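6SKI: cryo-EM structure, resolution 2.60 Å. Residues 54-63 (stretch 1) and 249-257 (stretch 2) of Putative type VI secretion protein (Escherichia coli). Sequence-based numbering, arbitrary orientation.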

# COMPACT_ATOMS: atom_id res chain seq x y z
N ALA A 54 -13.24 -7.46 6.68
CA ALA A 54 -13.28 -6.22 7.45
C ALA A 54 -13.11 -5.00 6.56
O ALA A 54 -13.80 -3.99 6.76
CB ALA A 54 -12.21 -6.26 8.54
N SER A 55 -12.20 -5.06 5.59
CA SER A 55 -12.01 -3.93 4.67
C SER A 55 -13.25 -3.71 3.80
O SER A 55 -13.71 -2.58 3.62
CB SER A 55 -10.79 -4.19 3.80
OG SER A 55 -9.61 -3.67 4.38
N ARG A 56 -13.79 -4.80 3.25
CA ARG A 56 -14.98 -4.70 2.42
C ARG A 56 -16.15 -4.13 3.20
O ARG A 56 -16.96 -3.38 2.66
CB ARG A 56 -15.32 -6.08 1.86
CG ARG A 56 -14.27 -6.62 0.90
CD ARG A 56 -14.80 -7.81 0.13
NE ARG A 56 -15.92 -8.45 0.81
CZ ARG A 56 -15.82 -9.60 1.48
NH1 ARG A 56 -14.65 -10.22 1.55
NH2 ARG A 56 -16.88 -10.12 2.08
N LEU A 57 -16.24 -4.47 4.49
CA LEU A 57 -17.31 -3.92 5.32
C LEU A 57 -17.04 -2.47 5.69
O LEU A 57 -17.98 -1.68 5.81
CB LEU A 57 -17.49 -4.75 6.58
CG LEU A 57 -17.99 -6.18 6.35
CD1 LEU A 57 -18.21 -6.87 7.67
CD2 LEU A 57 -19.26 -6.16 5.53
N MET A 58 -15.77 -2.09 5.87
CA MET A 58 -15.43 -0.69 6.04
C MET A 58 -15.90 0.13 4.86
O MET A 58 -16.27 1.30 5.01
CB MET A 58 -13.92 -0.53 6.22
CG MET A 58 -13.49 -0.11 7.61
SD MET A 58 -11.75 0.33 7.65
CE MET A 58 -11.81 2.06 7.23
N LYS A 59 -15.88 -0.46 3.67
CA LYS A 59 -16.34 0.26 2.48
C LYS A 59 -17.84 0.57 2.55
O LYS A 59 -18.31 1.45 1.82
CB LYS A 59 -16.01 -0.54 1.22
CG LYS A 59 -14.69 -0.10 0.59
CD LYS A 59 -14.36 -0.89 -0.65
CE LYS A 59 -13.97 -2.31 -0.32
NZ LYS A 59 -13.89 -3.16 -1.53
N PHE A 60 -18.60 -0.12 3.41
CA PHE A 60 -20.02 0.21 3.58
C PHE A 60 -20.22 1.63 4.06
O PHE A 60 -21.25 2.24 3.76
CB PHE A 60 -20.68 -0.75 4.57
CG PHE A 60 -21.26 -1.98 3.95
CD1 PHE A 60 -22.62 -2.11 3.78
CD2 PHE A 60 -20.44 -3.03 3.57
CE1 PHE A 60 -23.16 -3.24 3.23
CE2 PHE A 60 -20.98 -4.17 3.01
CZ PHE A 60 -22.34 -4.28 2.84
N ASN A 61 -19.29 2.16 4.85
CA ASN A 61 -19.42 3.50 5.39
C ASN A 61 -19.55 4.52 4.26
O ASN A 61 -18.67 4.62 3.39
CB ASN A 61 -18.21 3.82 6.26
CG ASN A 61 -18.43 5.02 7.15
OD1 ASN A 61 -19.18 4.96 8.12
ND2 ASN A 61 -17.75 6.12 6.84
N GLU A 62 -20.67 5.25 4.26
CA GLU A 62 -20.95 6.34 3.32
C GLU A 62 -21.25 5.83 1.91
O GLU A 62 -21.57 6.63 1.03
CB GLU A 62 -19.80 7.35 3.27
CG GLU A 62 -19.41 7.91 4.63
CD GLU A 62 -20.42 8.91 5.16
OE1 GLU A 62 -21.20 9.46 4.35
OE2 GLU A 62 -20.45 9.13 6.38
N CYS A 63 -21.17 4.52 1.69
CA CYS A 63 -21.42 3.96 0.37
C CYS A 63 -22.43 2.82 0.39
O CYS A 63 -22.60 2.15 -0.64
CB CYS A 63 -20.11 3.47 -0.26
SG CYS A 63 -19.19 4.74 -1.13
N ALA A 249 -7.56 6.16 3.95
CA ALA A 249 -8.60 5.23 4.37
C ALA A 249 -9.48 4.87 3.18
O ALA A 249 -9.86 5.75 2.40
CB ALA A 249 -9.45 5.82 5.49
N ILE A 250 -9.80 3.59 3.06
CA ILE A 250 -10.75 3.12 2.06
C ILE A 250 -12.00 2.67 2.81
O ILE A 250 -12.10 1.51 3.22
CB ILE A 250 -10.17 2.00 1.19
CG1 ILE A 250 -8.90 2.48 0.49
CG2 ILE A 250 -11.18 1.53 0.18
CD1 ILE A 250 -7.95 1.37 0.11
N GLY A 251 -12.94 3.57 2.98
CA GLY A 251 -14.07 3.35 3.85
C GLY A 251 -13.98 4.19 5.11
O GLY A 251 -13.30 5.22 5.17
N GLY A 252 -14.68 3.73 6.14
CA GLY A 252 -14.66 4.44 7.41
C GLY A 252 -15.40 3.66 8.46
O GLY A 252 -15.90 2.56 8.22
N ILE A 253 -15.43 4.23 9.66
CA ILE A 253 -16.17 3.67 10.79
C ILE A 253 -17.11 4.67 11.42
O ILE A 253 -17.70 4.37 12.47
CB ILE A 253 -15.21 3.09 11.85
CG1 ILE A 253 -14.36 4.20 12.46
CG2 ILE A 253 -14.34 2.01 11.25
CD1 ILE A 253 -14.05 3.98 13.92
N SER A 254 -17.28 5.85 10.83
CA SER A 254 -18.06 6.91 11.48
C SER A 254 -19.52 6.52 11.65
O SER A 254 -20.16 6.90 12.63
CB SER A 254 -17.94 8.21 10.69
OG SER A 254 -18.16 7.98 9.31
N ASN A 255 -20.07 5.76 10.71
CA ASN A 255 -21.47 5.38 10.74
C ASN A 255 -21.71 3.99 11.31
O ASN A 255 -22.85 3.53 11.33
CB ASN A 255 -22.08 5.48 9.34
CG ASN A 255 -21.99 6.87 8.76
OD1 ASN A 255 -22.09 7.86 9.48
ND2 ASN A 255 -21.80 6.95 7.46
N PHE A 256 -20.66 3.31 11.76
CA PHE A 256 -20.81 2.02 12.42
C PHE A 256 -21.17 2.25 13.88
O PHE A 256 -20.37 2.83 14.63
CB PHE A 256 -19.53 1.19 12.32
CG PHE A 256 -19.29 0.61 10.96
CD1 PHE A 256 -19.38 -0.75 10.76
CD2 PHE A 256 -18.96 1.42 9.89
CE1 PHE A 256 -19.15 -1.30 9.52
CE2 PHE A 256 -18.73 0.88 8.65
CZ PHE A 256 -18.83 -0.48 8.46
N PHE A 257 -22.35 1.80 14.29
CA PHE A 257 -22.81 2.04 15.65
C PHE A 257 -21.88 1.40 16.67
O PHE A 257 -21.65 1.97 17.75
CB PHE A 257 -24.23 1.50 15.82
CG PHE A 257 -24.73 1.55 17.23
CD1 PHE A 257 -25.16 2.74 17.78
CD2 PHE A 257 -24.79 0.40 18.00
CE1 PHE A 257 -25.62 2.79 19.08
CE2 PHE A 257 -25.24 0.45 19.29
CZ PHE A 257 -25.66 1.64 19.83

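Two consecutive glycines let the backbone of stretch 2 press directly against the Met58 to Asn61 turn of stretch 1. The CA atoms of Gly251 and Lys59 lie 4.1 Å apart; a CB on Gly251 would point toward stretch 1 and sit 2.3 Å from Met58 O, and its backbone angles by themselves call for glycine. On Gly252 a CB would point away from stretch 1, yet still come within 2.5 Å of Asn61 ND2. Met58 O, the first carbonyl of the type I turn Met58 to Asn61, accepts hydrogen bonds from Asn61 N within the turn (3.1 Å) and from Gly252 N across the contact (3.1 Å), while Gly251 CA adds a CA-H...O contact to it at 3.2 Å. Asn61, its CB directed toward stretch 2, engages the second type I turn, Ile253 to Phe256: its OD1 accepts from Asn255 N (2.9 Å) and its ND2 donates to Ser254 OG (3.1 Å), so the amide uses both its acceptor and its donor. Beside it, Asn255 ND2 makes a weak hydrogen bond to Glu62 OE2 (2.8 Å). The ring of Phe256 reaches back to stretch 1, with Leu57 O at its edge, 3.0 Å from CZ. Apolar contacts complete the packing: Met58 CG lies 4.3 Å from Ile253 CG2, and Lys59 CG 3.9 Å from Ile250 CG2.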